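Local coordinates for protein exoribonuclease II, mitochondrial (Candida glabrata, PDB 6F3H) that probably degrades mitochondrial RNA in the 3' to 5' direction as a magnesium-dependent exoribonuclease of the RNase II (RNB) family, working together with a helicase partner, at residues R223-Q226 and L230-S233; F475-R478 and G482-D485; P594-Q599 and P784-A789. The protein carries 1 engineered substitution. One frame throughout, in Å; residues are numbered along the deposited sequence.

Interaction 1: R223-Q226 and L230-S233; sequences REQQ and LWGS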
ATOM      1  N   ARG A 223     -14.737 -16.439   1.109  1.00 40.24           N
ATOM      2  CA  ARG A 223     -15.034 -16.116   2.498  1.00 39.39           C
ATOM      3  C   ARG A 223     -15.431 -17.358   3.255  1.00 42.40           C
ATOM      4  O   ARG A 223     -15.068 -17.515   4.423  1.00 49.05           O
ATOM      5  CB  ARG A 223     -16.124 -15.066   2.598  1.00 46.31           C
ATOM      6  CG  ARG A 223     -15.772 -13.881   1.812  1.00 52.04           C
ATOM      7  CD  ARG A 223     -14.764 -13.072   2.612  1.00 54.52           C
ATOM      8  NE  ARG A 223     -15.406 -12.125   3.508  1.00 57.09           N
ATOM      9  CZ  ARG A 223     -15.370 -12.206   4.824  1.00 57.48           C
ATOM     10  NH1 ARG A 223     -14.719 -13.207   5.403  1.00 60.27           N
ATOM     11  NH2 ARG A 223     -15.984 -11.284   5.549  1.00 56.93           N
ATOM     12  N   GLU A 224     -16.122 -18.277   2.578  1.00 43.52           N
ATOM     13  CA  GLU A 224     -16.496 -19.531   3.206  1.00 47.23           C
ATOM     14  C   GLU A 224     -15.269 -20.396   3.454  1.00 45.44           C
ATOM     15  O   GLU A 224     -14.971 -20.746   4.599  1.00 46.12           O
ATOM     16  CB  GLU A 224     -17.548 -20.253   2.352  1.00 54.65           C
ATOM     17  CG  GLU A 224     -18.982 -19.954   2.835  1.00 69.27           C
ATOM     18  CD  GLU A 224     -20.099 -20.632   2.037  1.00 81.71           C
ATOM     19  OE1 GLU A 224     -21.168 -19.996   1.837  1.00 85.46           O
ATOM     20  OE2 GLU A 224     -19.929 -21.803   1.638  1.00 85.27           O
ATOM     21  N   GLN A 225     -14.486 -20.674   2.422  1.00 44.31           N
ATOM     22  CA  GLN A 225     -13.326 -21.509   2.705  1.00 41.85           C
ATOM     23  C   GLN A 225     -12.259 -20.783   3.522  1.00 40.65           C
ATOM     24  O   GLN A 225     -11.326 -21.431   4.001  1.00 39.69           O
ATOM     25  CB  GLN A 225     -12.769 -22.049   1.403  1.00 42.64           C
ATOM     26  CG  GLN A 225     -13.831 -22.680   0.555  1.00 47.23           C
ATOM     27  CD  GLN A 225     -13.246 -23.659  -0.419  1.00 61.98           C
ATOM     28  OE1 GLN A 225     -12.081 -23.550  -0.804  1.00 71.65           O
ATOM     29  NE2 GLN A 225     -14.033 -24.646  -0.803  1.00 63.92           N
ATOM     30  N   GLN A 226     -12.374 -19.461   3.696  1.00 39.78           N
ATOM     31  CA  GLN A 226     -11.516 -18.771   4.646  1.00 40.37           C
ATOM     32  C   GLN A 226     -11.669 -19.344   6.027  1.00 46.49           C
ATOM     33  O   GLN A 226     -10.717 -19.364   6.816  1.00 53.89           O
ATOM     34  CB  GLN A 226     -11.837 -17.296   4.717  1.00 46.58           C
ATOM     35  CG  GLN A 226     -11.109 -16.439   3.759  1.00 56.77           C
ATOM     36  CD  GLN A 226     -11.517 -15.018   3.916  1.00 67.94           C
ATOM     37  OE1 GLN A 226     -12.358 -14.703   4.750  1.00 73.11           O
ATOM     38  NE2 GLN A 226     -10.916 -14.139   3.134  1.00 81.91           N
ATOM     39  N   LEU A 230      -8.004 -21.956   4.489  1.00 41.71           N
ATOM     40  CA  LEU A 230      -7.554 -22.320   3.160  1.00 46.67           C
ATOM     41  C   LEU A 230      -7.116 -21.113   2.342  1.00 44.98           C
ATOM     42  O   LEU A 230      -6.290 -21.253   1.435  1.00 41.62           O
ATOM     43  CB  LEU A 230      -8.676 -23.056   2.427  1.00 49.64           C
ATOM     44  CG  LEU A 230      -9.189 -24.345   3.038  1.00 50.82           C
ATOM     45  CD1 LEU A 230     -10.430 -24.773   2.283  1.00 53.98           C
ATOM     46  CD2 LEU A 230      -8.098 -25.398   2.967  1.00 49.16           C
ATOM     47  N   TRP A 231      -7.639 -19.935   2.662  1.00 43.68           N
ATOM     48  CA  TRP A 231      -7.306 -18.703   1.979  1.00 44.41           C
ATOM     49  C   TRP A 231      -7.106 -17.626   3.032  1.00 52.17           C
ATOM     50  O   TRP A 231      -7.703 -17.667   4.109  1.00 57.56           O
ATOM     51  CB  TRP A 231      -8.415 -18.300   0.992  1.00 47.33           C
ATOM     52  CG  TRP A 231      -8.945 -19.451   0.181  1.00 51.51           C
ATOM     53  CD1 TRP A 231      -9.918 -20.321   0.546  1.00 62.00           C
ATOM     54  CD2 TRP A 231      -8.519 -19.858  -1.126  1.00 51.54           C
ATOM     55  NE1 TRP A 231     -10.125 -21.261  -0.446  1.00 64.43           N
ATOM     56  CE2 TRP A 231      -9.275 -20.996  -1.482  1.00 55.54           C
ATOM     57  CE3 TRP A 231      -7.564 -19.374  -2.027  1.00 50.22           C
ATOM     58  CZ2 TRP A 231      -9.115 -21.654  -2.695  1.00 52.90           C
ATOM     59  CZ3 TRP A 231      -7.407 -20.027  -3.226  1.00 48.87           C
ATOM     60  CH2 TRP A 231      -8.183 -21.158  -3.553  1.00 48.92           C
ATOM     61  N   GLY A 232      -6.294 -16.636   2.705  1.00 50.55           N
ATOM     62  CA  GLY A 232      -6.094 -15.512   3.579  1.00 45.96           C
ATOM     63  C   GLY A 232      -7.157 -14.470   3.325  1.00 46.99           C
ATOM     64  O   GLY A 232      -8.191 -14.730   2.715  1.00 48.37           O
ATOM     65  N   SER A 233      -6.921 -13.282   3.859  1.00 53.73           N
ATOM     66  CA  SER A 233      -7.838 -12.188   3.621  1.00 50.18           C
ATOM     67  C   SER A 233      -7.801 -11.773   2.166  1.00 50.89           C
ATOM     68  O   SER A 233      -6.759 -11.815   1.487  1.00 52.67           O
ATOM     69  CB  SER A 233      -7.506 -10.980   4.490  1.00 58.21           C
ATOM     70  OG  SER A 233      -7.474 -11.327   5.855  1.00 65.54           O
TER
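The chain doubles back between Gln-226 and Trp-231, whose CA atoms are 5.0 Å apart, and the backbone N of Leu-230 makes a weak hydrogen bond of 3.4 Å to O of Gln-225. This is the link from helix 212-226 to edge strand 231-237 of a three-stranded antiparallel sheet, a topology consistent with a winged-helix domain. The Gln-225 side chain runs alongside the indole, with its CB 3.4 Å from CD1 of Trp-231. Indole NE1 donates to OE1 of Gln-225 over 3.0 Å, nearly straight at 167°; the bond uses a lone pair in the carbonyl plane and stays in the ring plane, although the two planes differ by 30°. A glutamine suits this place: its methylenes pack where its oxygen can satisfy the one polar atom of a buried indole, which also rests on Leu-152 and Ile-155 of helix 123-159. Leu-230 adds an apolar touch, CD1 lying 3.7 Å from CB of Gln-225. Gln-226, extended beyond CG, reaches across the turn, and its NE2 donates weakly to O of Gly-232 at 2.8 Å. The other end of that amide is held from within the helix, where NH1 of Arg-223 donates to OE1 of Gln-226 over 2.9 Å.

Interaction 2: F475-R478 and G482-D485; sequences FCNR and GKHD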
ATOM      1  N   PHE A 475      23.457  -6.276  -4.836  1.00 60.83           N
ATOM      2  CA  PHE A 475      23.048  -5.404  -5.926  1.00 59.58           C
ATOM      3  C   PHE A 475      22.853  -3.974  -5.458  1.00 58.88           C
ATOM      4  O   PHE A 475      22.998  -3.035  -6.251  1.00 57.99           O
ATOM      5  CB  PHE A 475      21.739  -5.914  -6.527  1.00 63.39           C
ATOM      6  CG  PHE A 475      21.867  -7.205  -7.284  1.00 64.29           C
ATOM      7  CD1 PHE A 475      22.476  -8.306  -6.716  1.00 67.96           C
ATOM      8  CD2 PHE A 475      21.319  -7.329  -8.547  1.00 61.89           C
ATOM      9  CE1 PHE A 475      22.585  -9.488  -7.407  1.00 70.38           C
ATOM     10  CE2 PHE A 475      21.421  -8.509  -9.246  1.00 64.51           C
ATOM     11  CZ  PHE A 475      22.048  -9.592  -8.680  1.00 68.78           C
ATOM     12  N   CYS A 476      22.521  -3.785  -4.182  1.00 60.88           N
ATOM     13  CA  CYS A 476      22.282  -2.435  -3.690  1.00 72.59           C
ATOM     14  C   CYS A 476      23.584  -1.662  -3.536  1.00 75.21           C
ATOM     15  O   CYS A 476      23.655  -0.475  -3.871  1.00 77.46           O
ATOM     16  CB  CYS A 476      21.515  -2.478  -2.361  1.00 83.68           C
ATOM     17  SG  CYS A 476      19.738  -2.959  -2.435  1.00 88.85           S
ATOM     18  N   ASN A 477      24.621  -2.321  -3.031  1.00 75.09           N
ATOM     19  CA  ASN A 477      25.918  -1.680  -2.879  1.00 74.38           C
ATOM     20  C   ASN A 477      26.457  -1.227  -4.220  1.00 73.16           C
ATOM     21  O   ASN A 477      27.011  -0.127  -4.336  1.00 77.25           O
ATOM     22  CB  ASN A 477      26.870  -2.656  -2.208  1.00 85.85           C
ATOM     23  CG  ASN A 477      26.692  -2.673  -0.719  1.00 96.84           C
ATOM     24  OD1 ASN A 477      26.342  -1.651  -0.122  1.00102.83           O
ATOM     25  ND2 ASN A 477      26.880  -3.842  -0.108  1.00 96.66           N
ATOM     26  N   ARG A 478      26.296  -2.064  -5.248  1.00 69.31           N
ATOM     27  CA  ARG A 478      26.816  -1.727  -6.565  1.00 66.67           C
ATOM     28  C   ARG A 478      26.025  -0.599  -7.189  1.00 61.19           C
ATOM     29  O   ARG A 478      26.598   0.370  -7.692  1.00 67.56           O
ATOM     30  CB  ARG A 478      26.795  -2.931  -7.501  1.00 69.66           C
ATOM     31  CG  ARG A 478      26.998  -2.483  -8.921  1.00 76.09           C
ATOM     32  CD  ARG A 478      27.679  -3.491  -9.802  1.00 89.66           C
ATOM     33  NE  ARG A 478      28.013  -2.851 -11.076  1.00104.04           N
ATOM     34  CZ  ARG A 478      29.178  -2.978 -11.713  1.00113.62           C
ATOM     35  NH1 ARG A 478      30.149  -3.723 -11.194  1.00115.86           N
ATOM     36  NH2 ARG A 478      29.375  -2.343 -12.868  1.00115.84           N
ATOM     37  N   GLY A 482      26.021   8.003  -4.700  1.00 57.13           N
ATOM     38  CA  GLY A 482      26.527   8.663  -3.526  1.00 57.31           C
ATOM     39  C   GLY A 482      27.880   8.207  -3.046  1.00 63.44           C
ATOM     40  O   GLY A 482      28.354   8.726  -2.032  1.00 67.07           O
ATOM     41  N   LYS A 483      28.524   7.275  -3.737  1.00 65.85           N
ATOM     42  CA  LYS A 483      29.848   6.798  -3.353  1.00 67.02           C
ATOM     43  C   LYS A 483      30.928   7.637  -4.061  1.00 66.46           C
ATOM     44  O   LYS A 483      31.144   7.508  -5.275  1.00 65.97           O
ATOM     45  CB  LYS A 483      29.931   5.297  -3.629  1.00 70.86           C
ATOM     46  CG  LYS A 483      28.785   4.544  -2.922  1.00 74.54           C
ATOM     47  CD  LYS A 483      28.920   3.017  -2.904  1.00 80.09           C
ATOM     48  CE  LYS A 483      27.740   2.378  -2.143  1.00 80.66           C
ATOM     49  NZ  LYS A 483      28.052   1.037  -1.548  1.00 80.90           N
ATOM     50  N   HIS A 484      31.585   8.521  -3.288  1.00 67.92           N
ATOM     51  CA  HIS A 484      32.509   9.543  -3.805  1.00 63.03           C
ATOM     52  C   HIS A 484      33.669   8.926  -4.562  1.00 60.64           C
ATOM     53  O   HIS A 484      34.288   7.966  -4.090  1.00 58.62           O
ATOM     54  CB  HIS A 484      33.043  10.420  -2.650  1.00 61.54           C
ATOM     55  CG  HIS A 484      33.727  11.706  -3.082  1.00 69.24           C
ATOM     56  ND1 HIS A 484      33.245  12.522  -4.090  1.00 68.79           N
ATOM     57  CD2 HIS A 484      34.820  12.346  -2.586  1.00 69.27           C
ATOM     58  CE1 HIS A 484      34.026  13.580  -4.219  1.00 68.03           C
ATOM     59  NE2 HIS A 484      34.988  13.500  -3.316  1.00 69.89           N
ATOM     60  N   ASP A 485      33.993   9.524  -5.710  1.00 64.44           N
ATOM     61  CA  ASP A 485      35.071   9.033  -6.554  1.00 74.44           C
ATOM     62  C   ASP A 485      34.895   7.555  -6.828  1.00 78.46           C
ATOM     63  O   ASP A 485      35.815   6.756  -6.663  1.00 82.31           O
ATOM     64  CB  ASP A 485      36.448   9.280  -5.945  1.00 80.05           C
ATOM     65  CG  ASP A 485      36.740  10.715  -5.777  1.00 81.99           C
ATOM     66  OD1 ASP A 485      36.685  11.413  -6.826  1.00 81.18           O
ATOM     67  OD2 ASP A 485      37.009  11.129  -4.628  1.00 81.85           O
TER
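The carboxamide of Asn-477 meets the ammonium group of Lys-483 obliquely: NZ sits near the oxygen end of the amide, 3.5 Å from OD1, but well to one side of the amide plane. The hydrogen bond of the contact, a weak one of 3.2 Å, goes from NZ of Lys-483 to the backbone O of Asn-477, arriving from the CA side of the carbonyl with a bent C=O...N angle of about 113°. Elsewhere in these segments, the ring of His-484 carries OD2 of Asp-485 over one face, toward the rim, and the ring of Phe-475 meets that of Phe-435 on the buried side of the helix.

A lysine suits the gap because the backbones are far apart, with 9.4 Å between the CA atoms of Asn-477 and Lys-483. Its chain is extended beyond CG (chi2 -169°), which carries the charge across, and CE passes 3.4 Å from O of Asn-477. The positive group thus lies by a carbonyl in the last turn of helix 473-479, where the helix dipole would probably favour it. Arg-478 faces elsewhere and forms a salt bridge with Glu-489, tying the helix to strand 488-499. The contact joins the C-terminal turn of a short helix to the loop that follows it, a lysine-to-carbonyl link on the surface of the RNB nuclease domain, with the Lys-483 side chain about 12 Å from the bound magnesium ion.

Interaction 3: P594-Q599 and P784-A789; sequences PTFYDQ and PEYSYA. With nucleotides of chain C.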
ATOM      1  N   PRO A 594       9.769   4.213  21.063  1.00 70.84           N
ATOM      2  CA  PRO A 594       9.205   5.030  20.000  1.00 73.84           C
ATOM      3  C   PRO A 594       9.500   6.486  20.277  1.00 70.81           C
ATOM      4  O   PRO A 594       9.375   6.969  21.406  1.00 73.12           O
ATOM      5  CB  PRO A 594       7.705   4.734  20.077  1.00 79.14           C
ATOM      6  CG  PRO A 594       7.478   4.057  21.389  1.00 76.11           C
ATOM      7  CD  PRO A 594       8.773   3.681  21.999  1.00 71.78           C
ATOM      8  N   THR A 595       9.918   7.174  19.234  1.00 64.00           N
ATOM      9  CA  THR A 595      10.092   8.606  19.276  1.00 62.95           C
ATOM     10  C   THR A 595       9.374   9.183  18.078  1.00 61.79           C
ATOM     11  O   THR A 595       9.269   8.546  17.028  1.00 60.59           O
ATOM     12  CB  THR A 595      11.548   8.982  19.302  1.00 62.74           C
ATOM     13  OG1 THR A 595      12.198   8.418  18.157  1.00 64.90           O
ATOM     14  CG2 THR A 595      12.188   8.471  20.585  1.00 62.82           C
ATOM     15  N   PHE A 596       8.869  10.387  18.251  1.00 59.30           N
ATOM     16  CA  PHE A 596       7.911  10.921  17.311  1.00 56.94           C
ATOM     17  C   PHE A 596       8.446  12.165  16.676  1.00 65.35           C
ATOM     18  O   PHE A 596       9.216  12.912  17.281  1.00 76.59           O
ATOM     19  CB  PHE A 596       6.617  11.234  17.966  1.00 54.15           C
ATOM     20  CG  PHE A 596       6.018  10.060  18.575  1.00 58.10           C
ATOM     21  CD1 PHE A 596       6.450   9.622  19.809  1.00 61.69           C
ATOM     22  CD2 PHE A 596       5.082   9.338  17.890  1.00 55.39           C
ATOM     23  CE1 PHE A 596       5.928   8.512  20.365  1.00 66.18           C
ATOM     24  CE2 PHE A 596       4.551   8.226  18.440  1.00 59.96           C
ATOM     25  CZ  PHE A 596       4.966   7.803  19.680  1.00 65.91           C
ATOM     26  N   TYR A 597       8.033  12.364  15.441  1.00 63.34           N
ATOM     27  CA  TYR A 597       8.531  13.502  14.719  1.00 64.59           C
ATOM     28  C   TYR A 597       7.528  13.912  13.673  1.00 65.19           C
ATOM     29  O   TYR A 597       6.596  13.182  13.343  1.00 66.39           O
ATOM     30  CB  TYR A 597       9.871  13.194  14.082  1.00 65.98           C
ATOM     31  CG  TYR A 597       9.843  12.054  13.109  1.00 69.21           C
ATOM     32  CD1 TYR A 597      10.072  10.751  13.534  1.00 73.81           C
ATOM     33  CD2 TYR A 597       9.617  12.275  11.754  1.00 68.80           C
ATOM     34  CE1 TYR A 597      10.070   9.691  12.632  1.00 74.83           C
ATOM     35  CE2 TYR A 597       9.611  11.221  10.837  1.00 69.04           C
ATOM     36  CZ  TYR A 597       9.835   9.931  11.283  1.00 70.07           C
ATOM     37  OH  TYR A 597       9.826   8.882  10.389  1.00 63.19           O
ATOM     38  N   ASP A 598       7.740  15.106  13.167  1.00 65.65           N
ATOM     39  CA  ASP A 598       7.005  15.609  12.035  1.00 65.50           C
ATOM     40  C   ASP A 598       7.847  15.395  10.795  1.00 73.12           C
ATOM     41  O   ASP A 598       9.077  15.516  10.839  1.00 83.00           O
ATOM     42  CB  ASP A 598       6.712  17.089  12.215  1.00 64.49           C
ATOM     43  N   GLN A 599       7.188  15.071   9.694  1.00 75.07           N
ATOM     44  CA  GLN A 599       7.851  15.088   8.406  1.00 78.66           C
ATOM     45  C   GLN A 599       8.129  16.537   8.068  1.00 78.71           C
ATOM     46  O   GLN A 599       7.239  17.389   8.182  1.00 78.00           O
ATOM     47  CB  GLN A 599       6.975  14.442   7.330  1.00 83.41           C
ATOM     48  CG  GLN A 599       7.558  14.569   5.931  1.00 90.03           C
ATOM     49  CD  GLN A 599       6.503  14.543   4.831  1.00 96.92           C
ATOM     50  OE1 GLN A 599       6.309  15.525   4.103  1.00 98.72           O
ATOM     51  NE2 GLN A 599       5.791  13.428   4.730  1.00102.11           N
ATOM     52  N   PRO A 784      -4.442  15.518  16.727  1.00 65.70           N
ATOM     53  CA  PRO A 784      -3.595  16.412  15.952  1.00 59.29           C
ATOM     54  C   PRO A 784      -2.133  16.134  16.220  1.00 65.45           C
ATOM     55  O   PRO A 784      -1.312  16.152  15.294  1.00 68.16           O
ATOM     56  CB  PRO A 784      -4.030  17.790  16.445  1.00 59.58           C
ATOM     57  CG  PRO A 784      -5.395  17.562  17.016  1.00 60.50           C
ATOM     58  CD  PRO A 784      -5.305  16.243  17.663  1.00 60.69           C
ATOM     59  N   GLU A 785      -1.784  15.841  17.471  1.00 66.45           N
ATOM     60  CA  GLU A 785      -0.378  15.638  17.766  1.00 69.17           C
ATOM     61  C   GLU A 785       0.157  14.359  17.129  1.00 64.36           C
ATOM     62  O   GLU A 785       1.361  14.279  16.864  1.00 61.74           O
ATOM     63  CB  GLU A 785      -0.170  15.631  19.286  1.00 76.09           C
ATOM     64  N   TYR A 786      -0.703  13.386  16.820  1.00 60.30           N
ATOM     65  CA  TYR A 786      -0.241  12.099  16.316  1.00 63.37           C
ATOM     66  C   TYR A 786      -1.059  11.680  15.112  1.00 72.71           C
ATOM     67  O   TYR A 786      -2.293  11.674  15.161  1.00 74.75           O
ATOM     68  CB  TYR A 786      -0.340  10.984  17.339  1.00 61.38           C
ATOM     69  CG  TYR A 786       0.352  11.215  18.639  1.00 64.87           C
ATOM     70  CD1 TYR A 786      -0.252  11.942  19.661  1.00 67.23           C
ATOM     71  CD2 TYR A 786       1.622  10.700  18.850  1.00 64.80           C
ATOM     72  CE1 TYR A 786       0.395  12.125  20.862  1.00 67.75           C
ATOM     73  CE2 TYR A 786       2.271  10.878  20.033  1.00 65.35           C
ATOM     74  CZ  TYR A 786       1.662  11.588  21.033  1.00 71.18           C
ATOM     75  OH  TYR A 786       2.348  11.755  22.206  1.00 82.41           O
ATOM     76  N   SER A 787      -0.371  11.217  14.077  1.00 72.75           N
ATOM     77  CA  SER A 787      -1.076  10.816  12.873  1.00 74.55           C
ATOM     78  C   SER A 787      -1.735   9.444  13.015  1.00 78.89           C
ATOM     79  O   SER A 787      -2.823   9.230  12.467  1.00 81.45           O
ATOM     80  CB  SER A 787      -0.101  10.832  11.694  1.00 73.67           C
ATOM     81  OG  SER A 787       0.303  12.156  11.378  1.00 74.83           O
ATOM     82  N   TYR A 788      -1.122   8.520  13.762  1.00 77.34           N
ATOM     83  CA  TYR A 788      -1.577   7.134  13.827  1.00 69.41           C
ATOM     84  C   TYR A 788      -2.293   6.811  15.119  1.00 60.48           C
ATOM     85  O   TYR A 788      -2.487   5.641  15.445  1.00 55.91           O
ATOM     86  CB  TYR A 788      -0.397   6.191  13.643  1.00 72.64           C
ATOM     87  CG  TYR A 788       0.173   6.314  12.266  1.00 80.39           C
ATOM     88  CD1 TYR A 788      -0.659   6.416  11.160  1.00 85.62           C
ATOM     89  CD2 TYR A 788       1.542   6.355  12.073  1.00 84.28           C
ATOM     90  CE1 TYR A 788      -0.138   6.536   9.887  1.00 93.38           C
ATOM     91  CE2 TYR A 788       2.084   6.468  10.812  1.00 90.64           C
ATOM     92  CZ  TYR A 788       1.244   6.560   9.717  1.00 97.25           C
ATOM     93  OH  TYR A 788       1.789   6.684   8.453  1.00102.05           O
ATOM     94  N   ALA A 789      -2.678   7.822  15.855  1.00 59.92           N
ATOM     95  CA  ALA A 789      -3.538   7.660  17.001  1.00 56.99           C
ATOM     96  C   ALA A 789      -4.923   8.060  16.518  1.00 69.65           C
ATOM     97  O   ALA A 789      -5.316   9.222  16.611  1.00 80.26           O
ATOM     98  CB  ALA A 789      -3.066   8.508  18.171  1.00 51.16           C
TER
ATOM     99  P     A C   3       0.284  10.156  -4.369  1.00 50.17           P
ATOM    100  OP1   A C   3       0.444   9.480  -5.683  1.00 53.78           O
ATOM    101  OP2   A C   3       0.371   9.369  -3.139  1.00 45.88           O
ATOM    102  O5'   A C   3       1.338  11.342  -4.220  1.00 54.57           O
ATOM    103  C5'   A C   3       1.510  12.297  -5.252  1.00 55.64           C
ATOM    104  C4'   A C   3       2.615  13.276  -4.936  1.00 61.49           C
ATOM    105  O4'   A C   3       2.215  14.136  -3.837  1.00 65.04           O
ATOM    106  C3'   A C   3       3.940  12.671  -4.486  1.00 56.95           C
ATOM    107  O3'   A C   3       4.736  12.233  -5.568  1.00 49.83           O
ATOM    108  C2'   A C   3       4.556  13.793  -3.665  1.00 60.03           C
ATOM    109  O2'   A C   3       5.124  14.788  -4.485  1.00 55.88           O
ATOM    110  C1'   A C   3       3.316  14.377  -2.996  1.00 66.97           C
ATOM    111  N9    A C   3       3.063  13.640  -1.770  1.00 65.33           N
ATOM    112  C8    A C   3       2.305  12.520  -1.596  1.00 62.26           C
ATOM    113  N7    A C   3       2.324  12.087  -0.372  1.00 58.35           N
ATOM    114  C5    A C   3       3.161  12.978   0.252  1.00 61.89           C
ATOM    115  C6    A C   3       3.585  13.062   1.559  1.00 67.31           C
ATOM    116  N6    A C   3       3.198  12.197   2.492  1.00 64.14           N
ATOM    117  N1    A C   3       4.429  14.078   1.852  1.00 75.48           N
ATOM    118  C2    A C   3       4.802  14.944   0.887  1.00 71.39           C
ATOM    119  N3    A C   3       4.464  14.965  -0.393  1.00 63.71           N
ATOM    120  C4    A C   3       3.644  13.936  -0.606  1.00 63.85           C
TER
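Tyr-786 drives the edge of its ring into the face of Phe-596, a T-shaped pair with planes at 89° and centroids 5.2 Å apart. The leading atom is CE2 of Tyr-786, which stands over the centre of the phenylalanine ring, while CD2 of Tyr-786 comes within 3.8 Å of CD2 of Phe-596. The slightly positive ring hydrogens of the tyrosine therefore point into the pi cloud of its partner. Phe-596 suits the receiving position because it has a broad apolar face and no polar atom to satisfy. In Tyr-786, CG lies anti to the carbonyl carbon (chi1 -55°), which swings the ring toward the strand, and the phenol remains useful: its OH is in a weak hydrogen bond with NE2 of His-757. The imidazole of that histidine also meets the ring of Phe-596, so helix 725-761 supplies a third aromatic group to both partners.

The pair joins two parts of the fold. Phe-596 belongs to the two-stranded antiparallel sheet formed by 580-584 and 593-597; Tyr-786 belongs to the loop between strands 778-782 and 790-794 of a five-stranded C-terminal sheet, probably the OB-fold S1 domain found in RNase II relatives.

Just beyond the end of the strand, Gln-599 turns to the RNA. With CG anti to the backbone N (chi1 174°) and the chain extended, its amide reaches the Watson-Crick edge of A3 of chain C. NE2 of Gln-599 donates to N1 of the adenine over 3.2 Å, at 143°, from only slightly outside the base plane. Glutamine is well fitted to meet this base, since its amide N-H suits N1, an acceptor that carries no proton, and Gln-599 also packs on a uracil base of the RNA.

How the interactions relate
Interaction 1 is the most buried of the three, while interactions 2 and 3 are surface contacts. Interactions 1 and 2 are local, each tying the last turn of a helix to the chain that soon follows; interaction 3 brings together segments 185 residues apart in sequence. No secondary-structure element is shared, and the centres are at least about 33 Å from one another. Chemistry changes with place: side-chain amides pair with an indole N-H and a backbone carbonyl in 223-226 and 230-233, a solvent-side lysine leans on a helix carbonyl in 475-478 and 482-485, and aromatic rings carry 594-599 and 784-789. Among the three, bound RNA is touched by interaction 3.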